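Long-range contacts in glycoside hydrolase family protein (Novosphingobium sp. PP1Y, PDB 6Q2F), which is an alpha-L-rhamnosidase, a glycoside hydrolase that removes terminal alpha-L-rhamnose units from rhamnose-containing glycosides: residues A[155-161]-A[436-441]; A[179-183]-A[312-316]; A[377-382]-A[534-539]; A[402-407]-A[538-543]; A[520-526]-A[548-553]. All blocks are in the same frame, centred on the assembly; numbering follows the deposited sequence.

Eight parallel strands close into a barrel, and beta domains are inserted between its strands 127-131 and 497-502. Contact 1 joins two strands of one inserted sheet; contact 2, nested within the loop it closes, lies about 22 Å away between centres. Both hold the inserted part together. Contacts 3 and 4, about 9 Å apart between centres, share T538 and L539 and join loops of the inserted region (377-382, 402-407) to the loop leading into helix 543-575. Contact 5 braces that helix against helix 516-524. Contact 3 lies in the middle, about 15 Å from contacts 1 and 2 and about 17 Å from contact 5 between centres, and touches every other contact.

Contact 1: A[155-161]-A[436-441]; sequences WSETTLA and QHWRVL
W155 sets its CB against L441 CD1 at 3.8 Å where strand 155-160 runs antiparallel to 436-441, at one edge of a four-stranded antiparallel sheet. The two side chains lie side by side and point the same way. At S156 a water donates to OG and also to V440 O, while OG itself bonds A171 O. E157 next sends its carboxylate to R439. R439 NH2 meets E157 OE2 at 3.1 Å along a nearly straight bond (175°), in the guanidinium plane but from above that of the carboxylate; R439 NE to E157 OE1 is a weak second bond, and the planes stand 49° apart. R439 starts with CG trans to its N (chi1 -162°) and bends at chi2, which carries the charge along the sheet to E157. A leucine at R439 would keep some bulk but offer no N-H, and would probably leave the E157 carboxylate without its charged mate. T158 and V440 form a hydrogen-bonded pair, with V440 N to T158 O at 2.8 Å. T159, a branched residue suited to an extended backbone, rests CG2 3.6 Å from H437 NE2, while H437 ND1 is held by D218. L160 pairs with W438 through two backbone bonds, their CB atoms 3.8 Å apart. L160 CD1 ends 4.0 Å from V440 CG2, an apolar touch on the face opposite the salt bridge.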
# COMPACT_ATOMS: atom_id res chain seq x y z
N TRP A 155 7.65 9.10 30.94
CA TRP A 155 7.63 8.76 32.36
C TRP A 155 8.84 9.33 33.07
O TRP A 155 9.88 9.56 32.45
CB TRP A 155 7.59 7.24 32.58
CG TRP A 155 8.72 6.54 31.92
CD1 TRP A 155 9.93 6.24 32.46
CD2 TRP A 155 8.74 6.05 30.57
NE1 TRP A 155 10.71 5.59 31.53
CE2 TRP A 155 10.01 5.47 30.36
CE3 TRP A 155 7.82 6.06 29.53
CZ2 TRP A 155 10.38 4.88 29.14
CZ3 TRP A 155 8.19 5.48 28.30
CH2 TRP A 155 9.46 4.91 28.13
N SER A 156 8.67 9.56 34.37
CA SER A 156 9.76 9.75 35.31
C SER A 156 9.70 8.63 36.34
O SER A 156 8.65 8.02 36.55
CB SER A 156 9.69 11.11 36.01
OG SER A 156 8.68 11.08 37.01
N GLU A 157 10.84 8.36 36.95
CA GLU A 157 11.00 7.32 37.93
C GLU A 157 11.62 7.77 39.23
O GLU A 157 12.50 8.57 39.26
CB GLU A 157 11.96 6.33 37.39
CG GLU A 157 11.37 5.21 36.62
CD GLU A 157 12.34 4.08 36.50
OE1 GLU A 157 13.19 3.93 37.42
OE2 GLU A 157 12.26 3.36 35.50
N THR A 158 11.16 7.21 40.31
CA THR A 158 11.69 7.58 41.61
C THR A 158 11.77 6.33 42.48
O THR A 158 11.07 5.34 42.24
CB THR A 158 10.82 8.67 42.28
OG1 THR A 158 10.62 9.74 41.35
CG2 THR A 158 11.50 9.23 43.51
N THR A 159 12.65 6.36 43.47
CA THR A 159 12.79 5.27 44.43
C THR A 159 12.40 5.76 45.82
O THR A 159 12.61 6.93 46.17
CB THR A 159 14.21 4.72 44.45
OG1 THR A 159 15.13 5.80 44.66
CG2 THR A 159 14.53 4.05 43.12
N LEU A 160 11.84 4.85 46.62
CA LEU A 160 11.44 5.12 48.00
C LEU A 160 11.81 3.93 48.88
O LEU A 160 11.99 2.81 48.40
CB LEU A 160 9.93 5.37 48.12
CG LEU A 160 9.40 6.70 47.63
CD1 LEU A 160 7.91 6.77 47.92
CD2 LEU A 160 10.16 7.83 48.32
N ALA A 161 11.87 4.19 50.19
CA ALA A 161 12.29 3.21 51.18
C ALA A 161 11.18 2.23 51.59
O ALA A 161 11.40 1.02 51.61
CB ALA A 161 12.83 3.92 52.42
N GLN A 436 14.68 -4.69 49.55
CA GLN A 436 13.55 -4.45 48.65
C GLN A 436 13.07 -3.02 48.87
O GLN A 436 12.63 -2.69 49.98
CB GLN A 436 12.43 -5.45 48.92
CG GLN A 436 11.84 -6.12 47.70
CD GLN A 436 10.92 -7.28 48.06
OE1 GLN A 436 11.33 -8.20 48.77
NE2 GLN A 436 9.68 -7.23 47.60
N HIS A 437 13.16 -2.18 47.85
CA HIS A 437 12.66 -0.81 47.96
C HIS A 437 11.51 -0.57 46.99
O HIS A 437 11.15 -1.43 46.18
CB HIS A 437 13.79 0.21 47.74
CG HIS A 437 14.33 0.24 46.34
ND1 HIS A 437 15.32 -0.62 45.91
CD2 HIS A 437 14.06 1.06 45.30
CE1 HIS A 437 15.62 -0.35 44.65
NE2 HIS A 437 14.87 0.67 44.26
N TRP A 438 10.92 0.62 47.10
CA TRP A 438 9.80 1.01 46.26
C TRP A 438 10.28 1.74 45.01
O TRP A 438 11.23 2.52 45.05
CB TRP A 438 8.83 1.91 47.03
CG TRP A 438 7.90 1.17 47.94
CD1 TRP A 438 7.99 1.07 49.31
CD2 TRP A 438 6.74 0.42 47.55
NE1 TRP A 438 6.95 0.30 49.79
CE2 TRP A 438 6.17 -0.11 48.73
CE3 TRP A 438 6.13 0.15 46.33
CZ2 TRP A 438 5.03 -0.90 48.71
CZ3 TRP A 438 4.99 -0.63 46.31
CH2 TRP A 438 4.45 -1.15 47.49
N ARG A 439 9.53 1.56 43.95
CA ARG A 439 9.78 2.26 42.74
C ARG A 439 8.48 2.92 42.40
O ARG A 439 7.47 2.30 42.36
CB ARG A 439 10.16 1.31 41.65
CG ARG A 439 10.84 1.96 40.49
CD ARG A 439 11.79 0.95 39.96
NE ARG A 439 12.08 1.14 38.58
CZ ARG A 439 12.63 0.21 37.82
NH1 ARG A 439 12.94 -0.97 38.32
NH2 ARG A 439 12.88 0.47 36.55
N VAL A 440 8.54 4.21 42.15
CA VAL A 440 7.37 4.96 41.82
C VAL A 440 7.52 5.46 40.40
O VAL A 440 8.46 6.14 40.07
CB VAL A 440 7.17 6.13 42.76
CG1 VAL A 440 5.87 6.83 42.47
CG2 VAL A 440 7.20 5.63 44.18
N LEU A 441 6.55 5.12 39.60
CA LEU A 441 6.52 5.46 38.21
C LEU A 441 5.45 6.48 37.93
O LEU A 441 4.30 6.26 38.19
CB LEU A 441 6.23 4.19 37.45
CG LEU A 441 6.41 4.09 35.97
CD1 LEU A 441 7.62 4.87 35.57
CD2 LEU A 441 6.61 2.65 35.61
O HOH W 1 8.34 9.06 39.54

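Contact 2: A[179-183]-A[312-316]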
# COMPACT_ATOMS: atom_id res chain seq x y z
N PRO A 179 9.73 11.80 19.55
CA PRO A 179 9.32 10.39 19.44
C PRO A 179 9.43 9.59 20.73
O PRO A 179 8.83 8.52 20.85
CB PRO A 179 10.29 9.84 18.38
CG PRO A 179 11.53 10.66 18.57
CD PRO A 179 11.04 12.05 18.93
N PHE A 180 10.27 10.02 21.66
CA PHE A 180 10.48 9.27 22.87
C PHE A 180 11.10 10.09 23.98
O PHE A 180 12.09 10.73 23.76
CB PHE A 180 11.39 8.13 22.50
CG PHE A 180 11.75 7.26 23.63
CD1 PHE A 180 12.83 7.54 24.41
CD2 PHE A 180 11.04 6.12 23.87
CE1 PHE A 180 13.18 6.72 25.43
CE2 PHE A 180 11.38 5.29 24.90
CZ PHE A 180 12.45 5.59 25.67
N GLN A 181 10.52 10.05 25.16
CA GLN A 181 11.05 10.76 26.30
C GLN A 181 11.43 12.19 25.99
O GLN A 181 10.62 13.00 25.64
CB GLN A 181 12.12 9.98 27.04
CG GLN A 181 11.65 8.72 27.74
CD GLN A 181 10.85 9.00 28.98
OE1 GLN A 181 9.90 9.70 28.95
NE2 GLN A 181 11.27 8.46 30.08
N THR A 182 12.71 12.49 26.15
CA THR A 182 13.25 13.80 25.88
C THR A 182 13.68 14.08 24.45
O THR A 182 14.07 15.16 24.16
CB THR A 182 14.49 14.08 26.74
OG1 THR A 182 15.40 13.01 26.62
CG2 THR A 182 14.14 14.20 28.15
N LEU A 183 13.62 13.10 23.57
CA LEU A 183 14.10 13.27 22.21
C LEU A 183 13.28 14.31 21.45
O LEU A 183 12.05 14.35 21.55
CB LEU A 183 14.06 11.93 21.46
CG LEU A 183 15.04 10.88 21.99
CD1 LEU A 183 15.05 9.67 21.06
CD2 LEU A 183 16.43 11.49 22.12
N SER A 312 17.77 2.77 15.95
CA SER A 312 16.71 3.50 15.32
C SER A 312 16.62 4.87 15.89
O SER A 312 17.47 5.29 16.61
CB SER A 312 15.39 2.79 15.56
OG SER A 312 14.94 2.94 16.87
N ASN A 313 15.54 5.55 15.56
CA ASN A 313 15.26 6.87 16.04
C ASN A 313 14.92 6.92 17.51
O ASN A 313 14.79 7.96 18.06
CB ASN A 313 14.22 7.58 15.19
CG ASN A 313 12.83 7.06 15.40
OD1 ASN A 313 12.62 5.88 15.40
ND2 ASN A 313 11.89 7.94 15.57
N VAL A 314 14.75 5.78 18.14
CA VAL A 314 14.50 5.74 19.57
C VAL A 314 15.49 4.79 20.19
O VAL A 314 16.06 4.02 19.50
CB VAL A 314 13.08 5.36 19.93
CG1 VAL A 314 12.13 6.40 19.43
CG2 VAL A 314 12.77 3.98 19.40
N PRO A 315 15.70 4.86 21.49
CA PRO A 315 16.71 3.99 22.09
C PRO A 315 16.39 2.52 21.86
O PRO A 315 15.27 2.14 21.52
CB PRO A 315 16.65 4.34 23.58
CG PRO A 315 16.09 5.72 23.61
CD PRO A 315 15.15 5.81 22.47
N THR A 316 17.41 1.68 22.04
CA THR A 316 17.27 0.23 21.92
C THR A 316 17.73 -0.41 23.22
O THR A 316 18.87 -0.20 23.65
CB THR A 316 18.09 -0.32 20.75
OG1 THR A 316 17.58 0.20 19.51
CG2 THR A 316 18.00 -1.84 20.71
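F180 packs against V314 and P315 from the first corner of a type II' beta turn that runs to L183 and is closed by L183 N bonding F180 O at 2.8 Å. Q181 takes the second position with positive phi (47°), as this kind of turn demands. With CG trans to its own N (chi1 178°), F180 reaches across to the loop 312-316. F180 CB touches V314 CG1 at 3.6 Å. Farther out, CG lies near P315 CD, and F180 CD1 comes to 3.5 Å from that same P315 CD. F180 CE1 then meets P315 CG at 3.6 Å, and CZ, at the tip, is more distant from the proline. The CD methylene therefore sits over one face of the ring, a CH-pi contact 24° off the normal; proline suits the place because its rigid ring offers polarised C-H groups. F388 adds an edge-to-face partner for the phenylalanine, and Y382 also touches it. On one flank P179 CB approaches V314 CG1 at 4.0 Å and N313 ND2 slightly closer. This largely apolar packing, with no hydrogen bond between the two segments, joins the loop after strand 164-165 to the segment leading into strand 316-325. S312 steadies that segment by donating from OG to V314 O at 3.1 Å. L183 CD1 lies 3.5 Å from N313 O and 4.1 Å from P315 CD.

Contact 3: A[377-382]-A[534-539]; sequences ALVDRY and ALTGTL
The Y382 ring carries the peptide of T536 and G537 over one of its faces, with T536 C and G537 N both lying toward the rim. G537 CA joins them as a CH-pi donor, 3.6 Å from the centroid of the Y382 ring and 18° off its normal. At the ring's edge, near its plane, L535 O comes to 3.3 Å from Y382 CD1. A chi1 of 87° sets the Y382 ring between its own N and carbonyl carbon, presenting it to the turn at 534-537. Here the loop after strand 366-374, leading into helix 382-385, meets the loop between helices 516-524 and 543-575. Glycine is the fitting residue at G537: a CB would press on Y382 CE2 and, at this positive phi, on the carbonyl O of T536. An almost straight bond (173°) joins V379 N to G537 O at 2.8 Å, and a water serves A377 O and L539 N. V379 CG2 packs on L539 CA at 3.6 Å. The chemistry suggests a close fit that probably rests on glycine's lack of a side chain and the flatness of tyrosine more than on charge.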
# COMPACT_ATOMS: atom_id res chain seq x y z
N ALA A 377 17.45 -7.36 34.93
CA ALA A 377 16.86 -7.76 33.67
C ALA A 377 15.73 -6.81 33.32
O ALA A 377 14.83 -6.59 34.13
CB ALA A 377 16.35 -9.20 33.75
N LEU A 378 15.79 -6.24 32.12
CA LEU A 378 14.74 -5.37 31.63
C LEU A 378 13.94 -6.10 30.55
O LEU A 378 14.34 -7.16 30.07
CB LEU A 378 15.33 -4.06 31.09
CG LEU A 378 15.57 -2.86 32.03
CD1 LEU A 378 16.25 -3.30 33.29
CD2 LEU A 378 16.39 -1.76 31.36
N VAL A 379 12.80 -5.52 30.19
CA VAL A 379 12.06 -6.06 29.05
C VAL A 379 12.94 -5.96 27.81
O VAL A 379 13.35 -4.87 27.41
CB VAL A 379 10.73 -5.32 28.86
CG1 VAL A 379 10.09 -5.78 27.55
CG2 VAL A 379 9.81 -5.60 30.04
N ASP A 380 13.24 -7.11 27.22
CA ASP A 380 14.08 -7.12 26.04
C ASP A 380 13.37 -6.42 24.89
O ASP A 380 12.22 -6.73 24.57
CB ASP A 380 14.41 -8.56 25.66
CG ASP A 380 15.26 -8.65 24.42
OD1 ASP A 380 16.29 -7.94 24.38
OD2 ASP A 380 14.88 -9.38 23.49
N ARG A 381 14.05 -5.44 24.29
CA ARG A 381 13.53 -4.65 23.17
C ARG A 381 12.16 -4.06 23.48
O ARG A 381 11.23 -4.11 22.66
CB ARG A 381 13.52 -5.48 21.89
CG ARG A 381 14.80 -5.24 21.08
CD ARG A 381 15.11 -6.38 20.18
NE ARG A 381 15.28 -7.62 20.91
CZ ARG A 381 15.52 -8.78 20.30
NH1 ARG A 381 15.62 -8.80 18.98
NH2 ARG A 381 15.67 -9.90 21.00
N TYR A 382 12.05 -3.44 24.66
CA TYR A 382 10.76 -2.91 25.10
C TYR A 382 10.32 -1.73 24.24
O TYR A 382 9.12 -1.55 24.00
CB TYR A 382 10.81 -2.51 26.58
CG TYR A 382 11.30 -1.11 26.88
CD1 TYR A 382 10.43 -0.02 26.88
CD2 TYR A 382 12.64 -0.87 27.17
CE1 TYR A 382 10.88 1.26 27.14
CE2 TYR A 382 13.10 0.41 27.45
CZ TYR A 382 12.21 1.47 27.43
OH TYR A 382 12.67 2.75 27.70
N ALA A 534 5.90 -2.41 32.06
CA ALA A 534 6.56 -3.05 30.93
C ALA A 534 6.74 -2.09 29.76
O ALA A 534 7.70 -2.21 29.00
CB ALA A 534 5.75 -4.27 30.48
N LEU A 535 5.80 -1.16 29.58
CA LEU A 535 5.92 -0.17 28.51
C LEU A 535 7.13 0.74 28.70
O LEU A 535 7.55 1.41 27.75
CB LEU A 535 4.66 0.70 28.45
CG LEU A 535 3.37 -0.00 28.08
CD1 LEU A 535 2.19 0.84 28.49
CD2 LEU A 535 3.36 -0.25 26.57
N THR A 536 7.69 0.79 29.91
CA THR A 536 8.85 1.61 30.21
C THR A 536 10.12 0.79 30.42
O THR A 536 11.15 1.36 30.79
CB THR A 536 8.60 2.46 31.45
OG1 THR A 536 8.67 1.63 32.61
CG2 THR A 536 7.23 3.11 31.39
N GLY A 537 10.08 -0.53 30.19
CA GLY A 537 11.24 -1.37 30.33
C GLY A 537 11.23 -2.27 31.55
O GLY A 537 12.04 -3.21 31.61
N THR A 538 10.36 -2.02 32.53
CA THR A 538 10.38 -2.80 33.77
C THR A 538 9.67 -4.12 33.54
O THR A 538 8.46 -4.15 33.28
CB THR A 538 9.73 -2.03 34.91
OG1 THR A 538 10.54 -0.90 35.25
CG2 THR A 538 9.59 -2.94 36.14
N LEU A 539 10.41 -5.22 33.67
CA LEU A 539 9.81 -6.54 33.52
C LEU A 539 8.74 -6.75 34.58
O LEU A 539 8.97 -6.52 35.77
CB LEU A 539 10.89 -7.62 33.64
CG LEU A 539 10.39 -9.05 33.45
CD1 LEU A 539 9.75 -9.24 32.08
CD2 LEU A 539 11.54 -10.03 33.63
O HOH W 2 13.12 -4.70 35.10

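Contact 4: A[402-407]-A[538-543]; sequences DNVTGV and TLVGTR
G406 and V407 bind G541 and L539 backbone to backbone, a beta-bridge-like pairing of two loops just ahead of helix 543-575, with T542 as its N-cap. This is the tight part. G406 N reaches G541 O at 2.7 Å, V407 N meets L539 O at 2.9 Å, and G541 N returns to V407 O at 2.7 Å. Glycine suits G406 because a CB would run into L539 O, and G541 because its phi is positive. V407 CG2 rests on T538 CG2, and V404 CG2 on L539 CD2 at 3.6 Å, where leucine and valine supply the apolar bulk. The looser side is at T405, which is exposed and sets its OG1 near T542 CG2. A firm salt bridge, with V404 CG2 beside it, holds the far end. R543, extended from CG to NE, grips D402 side-on, R543 NE to D402 OD1 at 2.9 Å and NH2 to OD2 at 2.8 Å, each on a syn lone pair, with the two planes only 17° apart. Its NH1 also bonds L378 O and its NH2 S319 OG. A methionine in place of R543 would keep an unbranched apolar stem but neither the reach nor the N-H groups, and would probably leave the D402 carboxylate unpaired in charge and untie L378 O from the helix start. A water beside the salt bridge donates to V404 O at 2.6 Å and accepts from R543 N at 3.0 Å.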
# COMPACT_ATOMS: atom_id res chain seq x y z
N ASP A 402 16.65 -16.90 30.20
CA ASP A 402 17.22 -16.83 31.54
C ASP A 402 16.23 -17.15 32.66
O ASP A 402 16.64 -17.13 33.83
CB ASP A 402 17.81 -15.44 31.78
CG ASP A 402 16.86 -14.32 31.38
OD1 ASP A 402 15.67 -14.59 31.14
OD2 ASP A 402 17.31 -13.16 31.34
N ASN A 403 14.96 -17.43 32.37
CA ASN A 403 13.99 -17.88 33.38
C ASN A 403 13.80 -16.87 34.51
O ASN A 403 13.51 -17.25 35.64
CB ASN A 403 14.38 -19.25 33.95
CG ASN A 403 14.38 -20.34 32.90
OD1 ASN A 403 15.43 -20.92 32.59
ND2 ASN A 403 13.21 -20.62 32.34
N VAL A 404 13.96 -15.58 34.22
CA VAL A 404 13.77 -14.55 35.23
C VAL A 404 12.28 -14.23 35.36
O VAL A 404 11.47 -14.49 34.47
CB VAL A 404 14.59 -13.29 34.91
CG1 VAL A 404 16.04 -13.65 34.64
CG2 VAL A 404 14.01 -12.59 33.71
N THR A 405 11.92 -13.65 36.50
CA THR A 405 10.59 -13.13 36.74
C THR A 405 10.74 -11.74 37.33
O THR A 405 11.55 -11.54 38.23
CB THR A 405 9.78 -14.03 37.68
OG1 THR A 405 9.55 -15.28 37.02
CG2 THR A 405 8.45 -13.39 38.01
N GLY A 406 9.96 -10.79 36.82
CA GLY A 406 10.09 -9.42 37.27
C GLY A 406 9.12 -9.05 38.37
O GLY A 406 8.86 -9.86 39.27
N VAL A 407 8.58 -7.84 38.29
CA VAL A 407 7.64 -7.36 39.30
C VAL A 407 6.38 -8.20 39.28
O VAL A 407 5.83 -8.52 38.21
CB VAL A 407 7.31 -5.88 39.05
CG1 VAL A 407 6.27 -5.39 40.03
CG2 VAL A 407 8.58 -5.02 39.12
N THR A 538 10.36 -2.02 32.53
CA THR A 538 10.38 -2.80 33.77
C THR A 538 9.67 -4.12 33.54
O THR A 538 8.46 -4.15 33.28
CB THR A 538 9.73 -2.03 34.91
OG1 THR A 538 10.54 -0.90 35.25
CG2 THR A 538 9.59 -2.94 36.14
N LEU A 539 10.41 -5.22 33.67
CA LEU A 539 9.81 -6.54 33.52
C LEU A 539 8.74 -6.75 34.58
O LEU A 539 8.97 -6.52 35.77
CB LEU A 539 10.89 -7.62 33.64
CG LEU A 539 10.39 -9.05 33.45
CD1 LEU A 539 9.75 -9.24 32.08
CD2 LEU A 539 11.54 -10.03 33.63
N VAL A 540 7.55 -7.16 34.13
CA VAL A 540 6.45 -7.52 35.01
C VAL A 540 6.14 -8.98 34.76
O VAL A 540 5.94 -9.38 33.61
CB VAL A 540 5.20 -6.64 34.75
CG1 VAL A 540 4.10 -6.96 35.76
CG2 VAL A 540 5.57 -5.17 34.81
N GLY A 541 6.13 -9.78 35.83
CA GLY A 541 5.96 -11.22 35.68
C GLY A 541 7.09 -11.80 34.85
O GLY A 541 8.20 -11.27 34.79
N THR A 542 6.80 -12.92 34.19
CA THR A 542 7.79 -13.55 33.33
C THR A 542 7.97 -12.72 32.06
O THR A 542 7.13 -11.90 31.70
CB THR A 542 7.37 -14.97 32.96
OG1 THR A 542 6.23 -14.91 32.10
CG2 THR A 542 6.98 -15.75 34.23
N ARG A 543 9.09 -12.96 31.37
CA ARG A 543 9.31 -12.30 30.08
C ARG A 543 8.16 -12.56 29.13
O ARG A 543 7.76 -11.68 28.36
CB ARG A 543 10.63 -12.75 29.44
CG ARG A 543 11.89 -12.30 30.16
CD ARG A 543 13.12 -12.57 29.29
NE ARG A 543 14.35 -12.23 29.98
CZ ARG A 543 14.82 -10.99 30.09
NH1 ARG A 543 14.15 -9.98 29.54
NH2 ARG A 543 15.95 -10.75 30.74
O HOH W 3 11.00 -15.14 32.04

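Contact 5: A[520-526]-A[548-553]; sequences FQRLRGY and RFLYDY
F520 pushes the tip of its ring toward helix 548-553, where F520 CZ meets F549 CE1 at 3.7 Å. The two rings sit obliquely, planes 48° apart. Layered around this knob, R524 CG covers one face of the F520 ring and F520 CE1 lies over the centre of the Y526 ring; F520 CE2 also rests 3.7 Å from Y553 N. D552 fills the hollow beside them: D552 CB abuts R524 CD at 3.6 Å, and D552 OD2 accepts a very short bond from Y526 OH at 2.5 Å. The same hydroxyl comes in at the edge of the F549 ring. That carboxylate has further partners in S829 and N830, and R524 reaches D559. Glycine suits G525, where phi turns positive and the chain leaves helix 516-524, with Y526 turned toward D552. The two helical segments run 101° apart with axes 11.4 Å from each other, and helix 831-834 touches Y526, so the packing lies where three helices meet.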
# COMPACT_ATOMS: atom_id res chain seq x y z
N PHE A 520 -8.36 -0.76 26.47
CA PHE A 520 -7.65 -2.02 26.64
C PHE A 520 -8.51 -3.02 27.41
O PHE A 520 -8.63 -4.18 27.03
CB PHE A 520 -6.32 -1.76 27.36
CG PHE A 520 -5.46 -2.98 27.54
CD1 PHE A 520 -5.76 -3.92 28.52
CD2 PHE A 520 -4.33 -3.15 26.76
CE1 PHE A 520 -4.95 -5.03 28.70
CE2 PHE A 520 -3.52 -4.26 26.93
CZ PHE A 520 -3.83 -5.20 27.91
N GLN A 521 -9.12 -2.56 28.52
CA GLN A 521 -9.99 -3.44 29.29
C GLN A 521 -11.13 -3.97 28.44
O GLN A 521 -11.45 -5.17 28.48
CB GLN A 521 -10.54 -2.68 30.50
CG GLN A 521 -11.59 -3.45 31.25
CD GLN A 521 -10.97 -4.48 32.16
OE1 GLN A 521 -10.10 -4.15 32.97
NE2 GLN A 521 -11.40 -5.72 32.04
N ARG A 522 -11.77 -3.10 27.65
CA ARG A 522 -12.93 -3.55 26.89
C ARG A 522 -12.51 -4.51 25.78
O ARG A 522 -13.23 -5.47 25.48
CB ARG A 522 -13.67 -2.35 26.31
CG ARG A 522 -14.60 -2.69 25.10
CD ARG A 522 -15.22 -1.43 24.49
NE ARG A 522 -14.27 -0.68 23.65
CZ ARG A 522 -14.03 -0.93 22.36
NH1 ARG A 522 -14.66 -1.94 21.75
NH2 ARG A 522 -13.15 -0.20 21.68
N LEU A 523 -11.35 -4.28 25.15
CA LEU A 523 -10.96 -5.09 24.00
C LEU A 523 -10.18 -6.33 24.37
O LEU A 523 -10.27 -7.33 23.66
CB LEU A 523 -10.15 -4.25 23.00
CG LEU A 523 -10.88 -3.17 22.20
CD1 LEU A 523 -9.91 -2.09 21.64
CD2 LEU A 523 -11.64 -3.81 21.04
N ARG A 524 -9.36 -6.28 25.43
CA ARG A 524 -8.53 -7.42 25.80
C ARG A 524 -9.08 -8.19 26.99
O ARG A 524 -8.61 -9.31 27.26
CB ARG A 524 -7.10 -6.97 26.12
CG ARG A 524 -6.48 -6.03 25.05
CD ARG A 524 -5.90 -6.81 23.90
NE ARG A 524 -6.91 -7.30 22.96
CZ ARG A 524 -7.34 -6.60 21.91
NH1 ARG A 524 -6.86 -5.37 21.70
NH2 ARG A 524 -8.25 -7.11 21.08
N GLY A 525 -10.01 -7.62 27.75
CA GLY A 525 -10.64 -8.32 28.84
C GLY A 525 -9.91 -8.31 30.17
O GLY A 525 -10.31 -9.06 31.06
N TYR A 526 -8.85 -7.52 30.33
CA TYR A 526 -8.18 -7.43 31.62
C TYR A 526 -7.58 -6.04 31.80
O TYR A 526 -7.43 -5.28 30.84
CB TYR A 526 -7.09 -8.51 31.81
CG TYR A 526 -5.88 -8.44 30.87
CD1 TYR A 526 -5.94 -8.94 29.58
CD2 TYR A 526 -4.65 -7.92 31.32
CE1 TYR A 526 -4.82 -8.89 28.72
CE2 TYR A 526 -3.52 -7.87 30.47
CZ TYR A 526 -3.62 -8.36 29.18
OH TYR A 526 -2.51 -8.32 28.36
N ARG A 548 3.48 -10.83 26.14
CA ARG A 548 2.08 -10.96 25.74
C ARG A 548 1.29 -9.71 26.10
O ARG A 548 0.43 -9.28 25.33
CB ARG A 548 1.45 -12.20 26.35
CG ARG A 548 1.97 -13.48 25.73
CD ARG A 548 1.43 -14.69 26.44
NE ARG A 548 2.01 -15.89 25.85
CZ ARG A 548 1.65 -17.13 26.15
NH1 ARG A 548 0.69 -17.36 27.06
NH2 ARG A 548 2.24 -18.13 25.54
N PHE A 549 1.59 -9.10 27.25
CA PHE A 549 0.93 -7.84 27.53
C PHE A 549 1.24 -6.80 26.46
O PHE A 549 0.35 -6.09 26.00
CB PHE A 549 1.31 -7.27 28.89
CG PHE A 549 1.02 -5.80 28.99
CD1 PHE A 549 -0.30 -5.36 29.04
CD2 PHE A 549 2.03 -4.87 28.98
CE1 PHE A 549 -0.59 -4.01 29.11
CE2 PHE A 549 1.74 -3.51 29.05
CZ PHE A 549 0.43 -3.09 29.11
N LEU A 550 2.51 -6.70 26.08
CA LEU A 550 2.88 -5.70 25.08
C LEU A 550 2.20 -6.00 23.74
O LEU A 550 1.68 -5.09 23.09
CB LEU A 550 4.40 -5.63 24.95
CG LEU A 550 5.03 -5.19 26.29
CD1 LEU A 550 6.53 -5.46 26.36
CD2 LEU A 550 4.72 -3.72 26.59
N TYR A 551 2.15 -7.28 23.35
CA TYR A 551 1.34 -7.68 22.19
C TYR A 551 -0.09 -7.18 22.32
O TYR A 551 -0.65 -6.61 21.38
CB TYR A 551 1.35 -9.21 22.04
CG TYR A 551 0.34 -9.72 21.01
CD1 TYR A 551 -0.96 -10.03 21.37
CD2 TYR A 551 0.70 -9.87 19.67
CE1 TYR A 551 -1.89 -10.48 20.43
CE2 TYR A 551 -0.23 -10.33 18.72
CZ TYR A 551 -1.52 -10.62 19.11
OH TYR A 551 -2.46 -11.07 18.19
N ASP A 552 -0.71 -7.42 23.49
CA ASP A 552 -2.08 -6.96 23.73
C ASP A 552 -2.17 -5.44 23.65
O ASP A 552 -3.19 -4.89 23.20
CB ASP A 552 -2.56 -7.44 25.11
CG ASP A 552 -2.87 -8.93 25.14
OD1 ASP A 552 -3.14 -9.48 24.04
OD2 ASP A 552 -2.86 -9.54 26.24
N TYR A 553 -1.14 -4.74 24.11
CA TYR A 553 -1.15 -3.29 24.05
C TYR A 553 -1.06 -2.82 22.60
O TYR A 553 -1.85 -1.98 22.16
CB TYR A 553 -0.02 -2.72 24.90
CG TYR A 553 -0.13 -1.24 25.16
CD1 TYR A 553 -0.83 -0.77 26.26
CD2 TYR A 553 0.46 -0.32 24.30
CE1 TYR A 553 -0.94 0.58 26.51
CE2 TYR A 553 0.35 1.04 24.53
CZ TYR A 553 -0.35 1.48 25.65
OH TYR A 553 -0.46 2.83 25.90